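Local coordinates for protein acetyltransferase (Vibrio fischeri, PDB 3JVN) that probably transfers acyl groups, most likely acetyl, as a member of the GNAT acetyltransferase family, at residues Gly73-Leu78 against Met87-Asp92. Residues are numbered along the deposited sequence; the frame is centred on the assembly and turned at random.
Sequences GHFCEL and MMATID
H74 pairs with T90 and C76 with M88, the two hydrogen-bonded pairs within segments 73-78 and 87-92 of the antiparallel hairpin strands 67-79 and 86-96; the segments run at 144° to each other. Each pair is joined by two N-H···O bonds, with H74 N 2.8 Å from T90 O and C76 N 2.7 Å from M88 O. G73-I91, F75-A89 and E77-M87 are non-hydrogen-bonded pairs. On the face of H74 and T90, the imidazole lies alongside the threonine, H74 CE1 3.4 Å from T90 CB. Chi1 of 74° sets H74 CG between the backbone N and carbonyl carbon. The end of the side chain comes nearer to 87-92, and H74 ND1 donates to D92 OD1 at 3.0 Å. The carboxylate is nearly coplanar with the ring (18°) and offers its syn lone pair; D92 OD1 also hydrogen-bonds Y50 OH on helix 47-52, so two partners hold it. On the other face, selenomethionine M87 bends its CE over one face of the F75 ring, 4.0 Å from the centroid, in a CH-pi contact. Helix 105-118 packs here, its L117 against F75 and A89. Strands 56-62 and 124-127 flank the hairpin, and E77 and L78 pair antiparallel with a strand of the second subunit, continuing the GNAT sheet.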
loop_
_atom_site.group_PDB
_atom_site.type_symbol
_atom_site.label_atom_id
_atom_site.label_comp_id
_atom_site.label_asym_id
_atom_site.label_seq_id
_atom_site.Cartn_x
_atom_site.Cartn_y
_atom_site.Cartn_z
ATOM N N GLY A 73 11.152 11.608 -0.750
ATOM C CA GLY A 73 10.434 10.350 -0.591
ATOM C C GLY A 73 10.935 9.524 0.586
ATOM O O GLY A 73 12.065 9.730 1.038
ATOM N N HIS A 74 10.115 8.603 1.104
ATOM C CA HIS A 74 10.544 7.767 2.233
ATOM C C HIS A 74 10.124 6.303 2.137
ATOM O O HIS A 74 9.071 5.996 1.596
ATOM C CB HIS A 74 10.038 8.343 3.572
ATOM C CG HIS A 74 8.567 8.155 3.822
ATOM N ND1 HIS A 74 7.599 8.910 3.195
ATOM C CD2 HIS A 74 7.906 7.340 4.680
ATOM C CE1 HIS A 74 6.408 8.572 3.656
ATOM N NE2 HIS A 74 6.564 7.621 4.559
ATOM N N PHE A 75 10.964 5.407 2.655
ATOM C CA PHE A 75 10.657 3.975 2.657
ATOM C C PHE A 75 9.635 3.713 3.764
ATOM O O PHE A 75 9.612 4.408 4.789
ATOM C CB PHE A 75 11.915 3.127 2.936
ATOM C CG PHE A 75 12.895 3.084 1.794
ATOM C CD1 PHE A 75 12.486 2.656 0.530
ATOM C CD2 PHE A 75 14.224 3.480 1.981
ATOM C CE1 PHE A 75 13.375 2.612 -0.543
ATOM C CE2 PHE A 75 15.136 3.446 0.922
ATOM C CZ PHE A 75 14.706 3.010 -0.355
ATOM N N CYS A 76 8.772 2.728 3.546
ATOM C CA CYS A 76 7.784 2.362 4.551
ATOM C C CYS A 76 7.512 0.876 4.468
ATOM O O CYS A 76 7.861 0.215 3.489
ATOM C CB CYS A 76 6.487 3.157 4.396
ATOM S SG CYS A 76 6.173 3.831 2.764
ATOM N N GLU A 77 6.905 0.343 5.516
ATOM C CA GLU A 77 6.631 -1.079 5.565
ATOM C C GLU A 77 5.212 -1.404 5.954
ATOM O O GLU A 77 4.704 -0.925 6.971
ATOM C CB GLU A 77 7.555 -1.756 6.575
ATOM C CG GLU A 77 8.963 -2.037 6.119
ATOM C CD GLU A 77 9.735 -2.765 7.199
ATOM O OE1 GLU A 77 10.619 -3.587 6.864
ATOM O OE2 GLU A 77 9.438 -2.504 8.386
ATOM N N LEU A 78 4.583 -2.231 5.129
ATOM C CA LEU A 78 3.239 -2.694 5.393
ATOM C C LEU A 78 3.445 -3.847 6.377
ATOM O O LEU A 78 3.931 -4.922 6.018
ATOM C CB LEU A 78 2.596 -3.194 4.108
ATOM C CG LEU A 78 1.218 -3.828 4.265
ATOM C CD1 LEU A 78 0.205 -2.752 4.623
ATOM C CD2 LEU A 78 0.829 -4.514 2.964
HETATM N N MSE A 87 8.156 -4.399 1.647
HETATM C CA MSE A 87 8.812 -3.120 1.461
HETATM C C MSE A 87 8.075 -2.231 0.467
HETATM O O MSE A 87 7.822 -2.618 -0.675
HETATM C CB MSE A 87 10.252 -3.316 0.993
HETATM C CG MSE A 87 10.997 -1.997 0.714
HETATM SE SE MSE A 87 11.424 -0.950 2.304
HETATM C CE MSE A 87 13.318 -0.720 1.989
HETATM N N MSE A 88 7.730 -1.030 0.915
HETATM C CA MSE A 88 7.046 -0.069 0.066
HETATM C C MSE A 88 7.647 1.294 0.321
HETATM O O MSE A 88 8.505 1.453 1.191
HETATM C CB MSE A 88 5.553 -0.031 0.383
HETATM C CG MSE A 88 4.868 -1.376 0.355
HETATM SE SE MSE A 88 2.961 -1.160 0.518
HETATM C CE MSE A 88 2.431 -2.994 0.230
ATOM N N ALA A 89 7.193 2.279 -0.435
ATOM C CA ALA A 89 7.701 3.623 -0.273
ATOM C C ALA A 89 6.662 4.668 -0.636
ATOM O O ALA A 89 5.589 4.350 -1.153
ATOM C CB ALA A 89 8.976 3.829 -1.120
ATOM N N THR A 90 7.005 5.927 -0.377
ATOM C CA THR A 90 6.113 7.047 -0.662
ATOM C C THR A 90 6.894 8.257 -1.187
ATOM O O THR A 90 7.918 8.639 -0.621
ATOM C CB THR A 90 5.347 7.492 0.620
ATOM O OG1 THR A 90 4.810 6.342 1.285
ATOM C CG2 THR A 90 4.205 8.434 0.265
ATOM N N ILE A 91 6.410 8.845 -2.272
ATOM C CA ILE A 91 7.024 10.044 -2.827
ATOM C C ILE A 91 6.163 11.145 -2.230
ATOM O O ILE A 91 4.954 11.207 -2.470
ATOM C CB ILE A 91 6.966 10.061 -4.380
ATOM C CG1 ILE A 91 7.934 9.013 -4.933
ATOM C CG2 ILE A 91 7.364 11.422 -4.912
ATOM C CD1 ILE A 91 7.802 8.747 -6.407
ATOM N N ASP A 92 6.792 11.997 -1.426
ATOM C CA ASP A 92 6.078 13.059 -0.744
ATOM C C ASP A 92 5.935 14.391 -1.496
ATOM O O ASP A 92 4.841 14.750 -1.932
ATOM C CB ASP A 92 6.733 13.280 0.626
ATOM C CG ASP A 92 6.745 12.017 1.471
ATOM O OD1 ASP A 92 7.826 11.629 1.981
ATOM O OD2 ASP A 92 5.659 11.411 1.630
#